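Local structure of TarM (4X7R) at residues Lys2-Met7 against Ala32-Asp37; Arg25-Tyr30 against Asp61-Met66; Ile222-Gly227 against Gln243-Ile248. The protein belongs to the GT-B clan of glycosyltransferases, pairing two Rossmann-like domains, and also carries a long antiparallel sheet. The protein carries 1 engineered substitution. All blocks are in the same frame, centred on the assembly; numbering follows the deposited sequence.

Interaction 1 (Lys2-Met7 against Ala32-Asp37); sequences KKIFMM and ADIPAD
The carbonyl oxygen of Ile-4 takes one hydrogen bond and one CA-H...O contact from the second strand: Asp-37 N donates to Ile-4 O at 2.8 Å, and the CA-H of Ala-36 leans on the same atom. Pro-35 O and Asp-37 O work alike, accepting from the amides of Ile-4 and Met-6 while the CA-H groups of Lys-3 and Phe-5 lie against them. This is parallel pairing, with Ile-4 opposite Ala-36 and Phe-5 opposite Asp-37.

On the face carrying Ile-4 and Ala-36 the contact is apolar. Ile-4 CG1 stands beside the backbone N (chi1 -61°), and with chi2 extended (171°) CD1 lies against Ile-34 CG2 at 3.5 Å, closer than carbon atoms usually approach. Ala-36 CB meets Ile-4 CB at 3.8 Å, and Met-6 SD reaches Ala-36 CB more loosely at 4.3 Å. On the other face Lys-3, its CG anti to the backbone N (chi1 -171°), crosses Pro-35 at about a right angle, CG to CB 4.1 Å. Its extended chain then brings CE to 3.2 Å from Asp-37 OD2, but Lys-3 NZ stands 3.7 Å from that oxygen, a long salt bridge; NZ also bonds to Tyr-67 OH. Asp-37 OD1 is held by Tyr-30 OH and Lys-65 N. Near the start of the pair, one water donates to both Lys-2 O and Asp-33 O.

The two strands are the ends of a beta-alpha-beta unit, and Asp-33, at positive phi, is the C-prime residue of the Schellman motif that closes helix 17-31. That helix covers the Ile-4 and Ala-36 face through Phe-29, helix 480-492 reaches Ile-4 and Ile-34 through Phe-491 and Leu-488, and strand 221-225 pairs with the other edge of strand 3-7.

Interaction 2 (Arg25-Tyr30 against Asp61-Met66); sequences RSKEFY and DRRTKM
The ring of Tyr-30 lies under the side chain of Arg-63, whose CB stands 3.8 Å from the ring centroid, 5° off the normal, in a CH-pi contact. The two chains slide past each other in opposite directions, bringing the guanidinium back over the root of the tyrosine: Tyr-30 CB sits above the guanidinium face, 3.6 Å from Arg-63 CZ. Asp-61 holds that flat group side-on, OD1 taking NE and OD2 taking NH2, both on their syn sides but somewhat out of the carboxylate plane, which should restrict its rotation. Asp-61 OD1 also accepts Arg-63 N, on its anti side, and Asp-61 OD2 touches Lys-27 CG at 3.4 Å. Arg-63 NH1 has a second acid partner in Asp-31.

Deeper in, the hydroxyls of Ser-26 and Thr-64 are 2.7 Å apart, OG to OG1, in a hydrogen bond; Ser-26 OG, anti to its backbone N (chi1 177°), also bonds to Ala-36 O. At the exposed end Lys-65 NZ makes a weak bond to Tyr-30 OH, whose main partner is Asp-37 OD1. An Asx turn at Asp-61, within a type I beta turn, shapes the loop before strand 66-68, and its Arg-63 and Thr-64 meet helix 17-31 of the N-terminal Rossmann-like domain.

Interaction 3 (Ile222-Gly227 against Gln243-Ile248); sequences IMICDG and QKYGVI
Tyr-245 CB lies nearest Met-223 O, with Ile-224 CG1 farther at 4.2 Å, and CG then stands anti to the carbonyl carbon (chi1 -62°). The ring meets the neighbouring strand at its edge: CD2 comes near Met-223 O, and CD2 and CE2 both lie 3.8 Å from Ile-222 CG2. At the tip Tyr-245 OH donates to Gln-243 OE1 at 2.6 Å, nearly in line with the amide C=O. Together with the bonds from Gln-243 NE2 to Lys-219 O and Phe-491 O, it should hold the amide in place. Ile-222 runs beside Gln-243 and points the same way, its CG1 lying 3.9 Å from Gln-243 CD.

Underneath, the backbones pair in parallel register from Ile-222 opposite Gln-243 to Cys-225 opposite Gly-246. The amides of Met-223 and Cys-225 donate to Gln-243 O and Tyr-245 O, and those of Tyr-245 and Val-247 donate to Met-223 O and Cys-225 O. The strands belong to a beta-alpha-beta unit, linked in the chain through helix 231-235, and sit near the middle of the seven-stranded sheet of a Rossmann-like domain. On the face carrying Met-223 and Lys-244 the two side chains lie alongside, Met-223 CE 3.8 Å from both CG and CE of Lys-244; the amine continues to Met-234 O and Thr-237 OG1.

Toward the C-terminal ends, Val-247 CG2 packs on Ile-224 CG2 at 3.6 Å, with Trp-487 of helix 480-492 touching both residues. Val-247 CB is also 3.5 Å from Asp-226 OD1, an oxygen gripped by Arg-25 NH2 in a salt bridge and by His-249 NE2. Beyond the last backbone bond, a water donates to both Asp-226 O and Val-247 O, and the side chain of Val-247 lies about 6 Å from the bound (2S)-2,3-dihydroxypropyl 2-acetamido-2-deoxy-alpha-D-glucopyranoside.

How the interactions relate
Interactions 1 and 3 lie in one parallel sheet, joined where strand 3-7 pairs with strand 221-225: Phe-5 O accepts from Ile-224 N, and Met-7 N donates to Ile-224 O. Both are buried and depend chiefly on backbone bonds and apolar packing, although Lys-2, Lys-3 and Pro-35 of interaction 1 are partly exposed, whereas every touching residue of interaction 3 is buried. Interaction 2 is only partly buried and is dominated by side chains, with charged and hydroxyl groups carrying it. It shares helix 17-31 with the crossover that interaction 1 closes, and polar side chains of that helix bridge to both of the other contacts.

Interaction 1 (Lys2-Met7 against Ala32-Asp37)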
loop_
_atom_site.group_PDB
_atom_site.type_symbol
_atom_site.label_atom_id
_atom_site.label_comp_id
_atom_site.label_asym_id
_atom_site.label_seq_id
_atom_site.Cartn_x
_atom_site.Cartn_y
_atom_site.Cartn_z
ATOM N N LYS A 2 -4.495 21.184 -16.683
ATOM C CA LYS A 2 -4.961 20.091 -15.818
ATOM C C LYS A 2 -3.862 19.636 -14.879
ATOM O O LYS A 2 -2.701 19.541 -15.281
ATOM C CB LYS A 2 -5.443 18.884 -16.622
ATOM C CG LYS A 2 -6.796 19.085 -17.285
ATOM C CD LYS A 2 -7.170 17.829 -18.027
ATOM C CE LYS A 2 -8.463 17.982 -18.779
ATOM N NZ LYS A 2 -8.307 18.788 -20.012
ATOM N N LYS A 3 -4.231 19.382 -13.616
ATOM C CA LYS A 3 -3.354 18.833 -12.591
ATOM C C LYS A 3 -4.156 17.845 -11.770
ATOM O O LYS A 3 -5.308 18.105 -11.419
ATOM C CB LYS A 3 -2.688 19.909 -11.700
ATOM C CG LYS A 3 -1.623 19.279 -10.788
ATOM C CD LYS A 3 -0.720 20.269 -10.065
ATOM C CE LYS A 3 0.185 19.504 -9.118
ATOM N NZ LYS A 3 1.018 20.392 -8.266
ATOM N N ILE A 4 -3.534 16.701 -11.487
ATOM C CA ILE A 4 -4.138 15.579 -10.782
ATOM C C ILE A 4 -3.480 15.314 -9.420
ATOM O O ILE A 4 -2.250 15.349 -9.294
ATOM C CB ILE A 4 -4.150 14.350 -11.735
ATOM C CG1 ILE A 4 -4.986 14.648 -13.008
ATOM C CG2 ILE A 4 -4.658 13.101 -11.037
ATOM C CD1 ILE A 4 -4.868 13.581 -14.107
ATOM N N PHE A 5 -4.326 15.028 -8.412
ATOM C CA PHE A 5 -3.936 14.708 -7.035
ATOM C C PHE A 5 -4.594 13.400 -6.689
ATOM O O PHE A 5 -5.816 13.281 -6.709
ATOM C CB PHE A 5 -4.356 15.827 -6.055
ATOM C CG PHE A 5 -3.786 17.181 -6.417
ATOM C CD1 PHE A 5 -4.428 17.997 -7.344
ATOM C CD2 PHE A 5 -2.628 17.654 -5.802
ATOM C CE1 PHE A 5 -3.899 19.254 -7.678
ATOM C CE2 PHE A 5 -2.093 18.904 -6.141
ATOM C CZ PHE A 5 -2.737 19.696 -7.074
ATOM N N MET A 6 -3.771 12.397 -6.445
ATOM C CA MET A 6 -4.181 11.019 -6.224
ATOM C C MET A 6 -3.936 10.640 -4.800
ATOM O O MET A 6 -2.802 10.615 -4.355
ATOM C CB MET A 6 -3.476 10.086 -7.222
ATOM C CG MET A 6 -3.602 10.566 -8.638
ATOM S SD MET A 6 -2.894 9.525 -9.941
ATOM C CE MET A 6 -1.320 9.067 -9.267
ATOM N N MET A 7 -5.011 10.370 -4.086
ATOM C CA MET A 7 -5.029 10.167 -2.654
ATOM C C MET A 7 -5.027 8.764 -2.164
ATOM O O MET A 7 -5.781 7.902 -2.641
ATOM C CB MET A 7 -6.185 10.950 -2.051
ATOM C CG MET A 7 -6.039 12.442 -2.260
ATOM S SD MET A 7 -7.668 13.208 -2.272
ATOM C CE MET A 7 -8.336 12.511 -0.826
ATOM N N ALA A 32 1.528 12.349 -20.861
ATOM C CA ALA A 32 0.443 12.978 -21.614
ATOM C C ALA A 32 0.345 14.476 -21.238
ATOM O O ALA A 32 -0.617 15.150 -21.612
ATOM C CB ALA A 32 -0.868 12.245 -21.342
ATOM N N ASP A 33 1.380 14.989 -20.538
ATOM C CA ASP A 33 1.536 16.365 -20.085
ATOM C C ASP A 33 0.512 16.834 -19.052
ATOM O O ASP A 33 0.102 18.000 -19.049
ATOM C CB ASP A 33 1.764 17.343 -21.274
ATOM C CG ASP A 33 3.100 17.126 -21.974
ATOM O OD1 ASP A 33 4.157 17.256 -21.297
ATOM O OD2 ASP A 33 3.095 16.813 -23.186
ATOM N N ILE A 34 0.109 15.898 -18.141
ATOM C CA ILE A 34 -0.798 16.180 -17.037
ATOM C C ILE A 34 -0.072 15.830 -15.725
ATOM O O ILE A 34 -0.001 14.647 -15.389
ATOM C CB ILE A 34 -2.197 15.458 -17.115
ATOM C CG1 ILE A 34 -2.886 15.659 -18.492
ATOM C CG2 ILE A 34 -3.108 15.949 -15.989
ATOM C CD1 ILE A 34 -3.789 14.491 -18.897
ATOM N N PRO A 35 0.488 16.818 -14.981
ATOM C CA PRO A 35 1.095 16.484 -13.674
ATOM C C PRO A 35 0.066 15.739 -12.831
ATOM O O PRO A 35 -1.099 16.145 -12.793
ATOM C CB PRO A 35 1.455 17.854 -13.065
ATOM C CG PRO A 35 1.562 18.770 -14.257
ATOM C CD PRO A 35 0.536 18.276 -15.245
ATOM N N ALA A 36 0.464 14.579 -12.296
ATOM C CA ALA A 36 -0.379 13.712 -11.491
ATOM C C ALA A 36 0.420 13.290 -10.287
ATOM O O ALA A 36 1.246 12.376 -10.372
ATOM C CB ALA A 36 -0.831 12.502 -12.297
ATOM N N ASP A 37 0.185 13.981 -9.154
ATOM C CA ASP A 37 0.913 13.755 -7.905
ATOM C C ASP A 37 0.150 12.979 -6.864
ATOM O O ASP A 37 -1.061 12.809 -6.983
ATOM C CB ASP A 37 1.482 15.076 -7.377
ATOM C CG ASP A 37 2.382 15.760 -8.413
ATOM O OD1 ASP A 37 3.346 15.109 -8.891
ATOM O OD2 ASP A 37 2.111 16.926 -8.757
HETATM O O HOH W 1 -1.951 19.501 -18.157
#

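Interaction 2 (Arg25-Tyr30 against Asp61-Met66)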
loop_
_atom_site.group_PDB
_atom_site.type_symbol
_atom_site.label_atom_id
_atom_site.label_comp_id
_atom_site.label_asym_id
_atom_site.label_seq_id
_atom_site.Cartn_x
_atom_site.Cartn_y
_atom_site.Cartn_z
ATOM N N ARG A 25 0.195 5.049 -13.132
ATOM C CA ARG A 25 -0.786 6.041 -13.594
ATOM C C ARG A 25 -0.153 7.423 -13.618
ATOM O O ARG A 25 -0.414 8.198 -14.527
ATOM C CB ARG A 25 -2.028 6.060 -12.682
ATOM C CG ARG A 25 -3.239 6.720 -13.372
ATOM C CD ARG A 25 -4.403 7.022 -12.459
ATOM N NE ARG A 25 -4.857 5.831 -11.737
ATOM C CZ ARG A 25 -5.183 5.825 -10.451
ATOM N NH1 ARG A 25 -5.092 6.935 -9.735
ATOM N NH2 ARG A 25 -5.578 4.704 -9.866
ATOM N N SER A 26 0.667 7.746 -12.594
ATOM C CA SER A 26 1.338 9.050 -12.529
ATOM C C SER A 26 2.274 9.192 -13.711
ATOM O O SER A 26 2.259 10.225 -14.395
ATOM C CB SER A 26 2.108 9.194 -11.222
ATOM O OG SER A 26 2.774 10.437 -11.267
ATOM N N LYS A 27 3.064 8.145 -13.990
ATOM C CA LYS A 27 3.988 8.146 -15.140
ATOM C C LYS A 27 3.222 8.402 -16.455
ATOM O O LYS A 27 3.649 9.223 -17.256
ATOM C CB LYS A 27 4.770 6.822 -15.226
ATOM C CG LYS A 27 5.719 6.793 -16.430
ATOM C CD LYS A 27 6.057 5.417 -16.897
ATOM C CE LYS A 27 5.388 5.088 -18.207
ATOM N NZ LYS A 27 4.854 3.692 -18.203
ATOM N N GLU A 28 2.070 7.739 -16.639
ATOM C CA GLU A 28 1.259 7.900 -17.861
ATOM C C GLU A 28 0.660 9.297 -18.008
ATOM O O GLU A 28 0.715 9.844 -19.100
ATOM C CB GLU A 28 0.208 6.786 -17.992
ATOM C CG GLU A 28 0.822 5.412 -18.233
ATOM C CD GLU A 28 1.705 5.234 -19.462
ATOM O OE1 GLU A 28 1.668 6.093 -20.375
ATOM O OE2 GLU A 28 2.432 4.216 -19.514
ATOM N N PHE A 29 0.124 9.892 -16.900
ATOM C CA PHE A 29 -0.415 11.252 -16.974
ATOM C C PHE A 29 0.684 12.302 -17.268
ATOM O O PHE A 29 0.474 13.195 -18.094
ATOM C CB PHE A 29 -1.270 11.601 -15.738
ATOM C CG PHE A 29 -2.607 10.883 -15.643
ATOM C CD1 PHE A 29 -3.418 10.726 -16.770
ATOM C CD2 PHE A 29 -3.109 10.472 -14.406
ATOM C CE1 PHE A 29 -4.669 10.102 -16.671
ATOM C CE2 PHE A 29 -4.386 9.919 -14.302
ATOM C CZ PHE A 29 -5.138 9.691 -15.438
ATOM N N TYR A 30 1.869 12.159 -16.643
ATOM C CA TYR A 30 3.005 13.043 -16.889
ATOM C C TYR A 30 3.453 12.963 -18.352
ATOM O O TYR A 30 3.757 13.996 -18.947
ATOM C CB TYR A 30 4.172 12.717 -15.940
ATOM C CG TYR A 30 4.193 13.578 -14.696
ATOM C CD1 TYR A 30 4.607 14.908 -14.751
ATOM C CD2 TYR A 30 3.819 13.062 -13.461
ATOM C CE1 TYR A 30 4.633 15.705 -13.603
ATOM C CE2 TYR A 30 3.842 13.851 -12.305
ATOM C CZ TYR A 30 4.257 15.169 -12.382
ATOM O OH TYR A 30 4.253 15.958 -11.261
ATOM N N ASP A 61 8.047 7.144 -10.347
ATOM C CA ASP A 61 8.637 8.003 -11.391
ATOM C C ASP A 61 9.276 9.215 -10.708
ATOM O O ASP A 61 8.729 9.734 -9.735
ATOM C CB ASP A 61 7.537 8.462 -12.371
ATOM C CG ASP A 61 8.041 9.145 -13.626
ATOM O OD1 ASP A 61 8.328 10.352 -13.564
ATOM O OD2 ASP A 61 8.058 8.491 -14.693
ATOM N N ARG A 62 10.412 9.672 -11.236
ATOM C CA ARG A 62 11.171 10.822 -10.727
ATOM C C ARG A 62 10.316 12.099 -10.663
ATOM O O ARG A 62 10.537 12.922 -9.780
ATOM C CB ARG A 62 12.404 11.083 -11.608
ATOM C CG ARG A 62 13.284 9.862 -11.857
ATOM C CD ARG A 62 13.776 9.831 -13.285
ATOM N NE ARG A 62 12.681 9.674 -14.245
ATOM C CZ ARG A 62 12.578 10.355 -15.381
ATOM N NH1 ARG A 62 13.501 11.254 -15.711
ATOM N NH2 ARG A 62 11.549 10.155 -16.191
ATOM N N ARG A 63 9.345 12.253 -11.601
ATOM C CA ARG A 63 8.468 13.429 -11.707
ATOM C C ARG A 63 7.344 13.413 -10.650
ATOM O O ARG A 63 6.811 14.466 -10.304
ATOM C CB ARG A 63 7.867 13.511 -13.122
ATOM C CG ARG A 63 8.908 13.806 -14.224
ATOM C CD ARG A 63 8.368 13.484 -15.599
ATOM N NE ARG A 63 8.005 12.063 -15.743
ATOM C CZ ARG A 63 7.454 11.527 -16.833
ATOM N NH1 ARG A 63 7.186 12.284 -17.892
ATOM N NH2 ARG A 63 7.156 10.235 -16.867
ATOM N N THR A 64 6.978 12.224 -10.140
ATOM C CA THR A 64 5.915 12.137 -9.141
ATOM C C THR A 64 6.328 12.780 -7.812
ATOM O O THR A 64 7.335 12.400 -7.206
ATOM C CB THR A 64 5.441 10.711 -8.932
ATOM O OG1 THR A 64 5.253 10.080 -10.193
ATOM C CG2 THR A 64 4.170 10.633 -8.073
ATOM N N LYS A 65 5.525 13.737 -7.360
ATOM C CA LYS A 65 5.690 14.363 -6.062
ATOM C C LYS A 65 4.762 13.652 -5.099
ATOM O O LYS A 65 3.695 13.158 -5.495
ATOM C CB LYS A 65 5.259 15.846 -6.104
ATOM C CG LYS A 65 6.115 16.750 -6.986
ATOM C CD LYS A 65 5.588 18.183 -6.984
ATOM C CE LYS A 65 5.928 18.942 -8.258
ATOM N NZ LYS A 65 4.963 18.643 -9.368
ATOM N N MET A 66 5.151 13.623 -3.824
ATOM C CA MET A 66 4.263 13.208 -2.761
ATOM C C MET A 66 4.000 14.410 -1.891
ATOM O O MET A 66 4.929 14.977 -1.311
ATOM C CB MET A 66 4.749 12.016 -1.938
ATOM C CG MET A 66 3.667 11.518 -0.973
ATOM S SD MET A 66 4.254 10.635 0.501
ATOM C CE MET A 66 5.324 11.975 1.262
#

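Interaction 3 (Ile222-Gly227 against Gln243-Ile248)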
loop_
_atom_site.group_PDB
_atom_site.type_symbol
_atom_site.label_atom_id
_atom_site.label_comp_id
_atom_site.label_asym_id
_atom_site.label_seq_id
_atom_site.Cartn_x
_atom_site.Cartn_y
_atom_site.Cartn_z
ATOM N N ILE A 222 -8.014 18.097 -10.524
ATOM C CA ILE A 222 -8.667 16.780 -10.497
ATOM C C ILE A 222 -8.173 15.982 -9.299
ATOM O O ILE A 222 -6.963 15.788 -9.135
ATOM C CB ILE A 222 -8.456 16.011 -11.835
ATOM C CG1 ILE A 222 -9.048 16.799 -13.036
ATOM C CG2 ILE A 222 -9.025 14.561 -11.747
ATOM C CD1 ILE A 222 -8.297 16.643 -14.325
ATOM N N MET A 223 -9.118 15.530 -8.463
ATOM C CA MET A 223 -8.824 14.688 -7.310
ATOM C C MET A 223 -9.243 13.273 -7.648
ATOM O O MET A 223 -10.359 13.037 -8.133
ATOM C CB MET A 223 -9.578 15.165 -6.064
ATOM C CG MET A 223 -8.998 16.452 -5.485
ATOM S SD MET A 223 -9.958 17.095 -4.084
ATOM C CE MET A 223 -11.179 18.024 -4.950
ATOM N N ILE A 224 -8.341 12.326 -7.403
ATOM C CA ILE A 224 -8.636 10.910 -7.610
ATOM C C ILE A 224 -8.376 10.243 -6.289
ATOM O O ILE A 224 -7.248 10.273 -5.803
ATOM C CB ILE A 224 -7.832 10.231 -8.765
ATOM C CG1 ILE A 224 -8.137 10.880 -10.124
ATOM C CG2 ILE A 224 -8.123 8.697 -8.798
ATOM C CD1 ILE A 224 -7.204 10.436 -11.256
ATOM N N CYS A 225 -9.387 9.642 -5.711
ATOM C CA CYS A 225 -9.173 8.971 -4.456
ATOM C C CYS A 225 -9.027 7.486 -4.706
ATOM O O CYS A 225 -9.959 6.847 -5.198
ATOM C CB CYS A 225 -10.278 9.276 -3.451
ATOM S SG CYS A 225 -10.070 8.400 -1.882
ATOM N N ASP A 226 -7.840 6.955 -4.385
ATOM C CA ASP A 226 -7.462 5.550 -4.540
ATOM C C ASP A 226 -7.644 4.753 -3.262
ATOM O O ASP A 226 -8.147 3.626 -3.297
ATOM C CB ASP A 226 -6.022 5.455 -5.056
ATOM C CG ASP A 226 -5.901 5.761 -6.531
ATOM O OD1 ASP A 226 -6.391 4.944 -7.343
ATOM O OD2 ASP A 226 -5.336 6.835 -6.877
ATOM N N GLY A 227 -7.214 5.313 -2.136
ATOM C CA GLY A 227 -7.382 4.643 -0.847
ATOM C C GLY A 227 -8.833 4.732 -0.428
ATOM O O GLY A 227 -9.352 5.840 -0.283
ATOM N N GLN A 243 -12.663 18.602 -9.773
ATOM C CA GLN A 243 -13.264 17.308 -10.047
ATOM C C GLN A 243 -12.916 16.286 -8.975
ATOM O O GLN A 243 -11.820 16.324 -8.377
ATOM C CB GLN A 243 -12.851 16.799 -11.438
ATOM C CG GLN A 243 -13.151 17.818 -12.542
ATOM C CD GLN A 243 -12.820 17.304 -13.902
ATOM O OE1 GLN A 243 -13.004 16.125 -14.199
ATOM N NE2 GLN A 243 -12.367 18.193 -14.775
ATOM N N LYS A 244 -13.864 15.367 -8.724
ATOM C CA LYS A 244 -13.685 14.308 -7.720
ATOM C C LYS A 244 -14.004 12.947 -8.294
ATOM O O LYS A 244 -15.112 12.718 -8.797
ATOM C CB LYS A 244 -14.515 14.571 -6.443
ATOM C CG LYS A 244 -14.175 15.880 -5.718
ATOM C CD LYS A 244 -15.051 16.094 -4.483
ATOM C CE LYS A 244 -14.701 17.355 -3.699
ATOM N NZ LYS A 244 -15.471 17.425 -2.417
ATOM N N TYR A 245 -13.035 12.025 -8.187
ATOM C CA TYR A 245 -13.180 10.643 -8.666
ATOM C C TYR A 245 -12.742 9.707 -7.596
ATOM O O TYR A 245 -11.808 10.007 -6.859
ATOM C CB TYR A 245 -12.323 10.358 -9.933
ATOM C CG TYR A 245 -12.711 11.204 -11.122
ATOM C CD1 TYR A 245 -13.761 10.829 -11.955
ATOM C CD2 TYR A 245 -12.088 12.423 -11.364
ATOM C CE1 TYR A 245 -14.169 11.640 -13.012
ATOM C CE2 TYR A 245 -12.471 13.229 -12.437
ATOM C CZ TYR A 245 -13.521 12.840 -13.248
ATOM O OH TYR A 245 -13.943 13.651 -14.265
ATOM N N GLY A 246 -13.401 8.563 -7.538
ATOM C CA GLY A 246 -13.046 7.495 -6.609
ATOM C C GLY A 246 -12.664 6.307 -7.462
ATOM O O GLY A 246 -13.379 6.011 -8.423
ATOM N N VAL A 247 -11.500 5.663 -7.183
ATOM C CA VAL A 247 -11.120 4.442 -7.906
ATOM C C VAL A 247 -11.283 3.275 -6.928
ATOM O O VAL A 247 -10.641 3.274 -5.877
ATOM C CB VAL A 247 -9.692 4.451 -8.548
ATOM C CG1 VAL A 247 -9.339 3.073 -9.130
ATOM C CG2 VAL A 247 -9.547 5.536 -9.622
ATOM N N ILE A 248 -12.143 2.303 -7.267
ATOM C CA ILE A 248 -12.340 1.085 -6.471
ATOM C C ILE A 248 -11.348 0.027 -7.011
ATOM O O ILE A 248 -11.339 -0.291 -8.197
ATOM C CB ILE A 248 -13.825 0.674 -6.406
ATOM C CG1 ILE A 248 -14.550 1.673 -5.427
ATOM C CG2 ILE A 248 -13.967 -0.784 -5.924
ATOM C CD1 ILE A 248 -15.968 1.638 -5.347
HETATM O O HOH W 2 -10.998 2.836 -3.346
#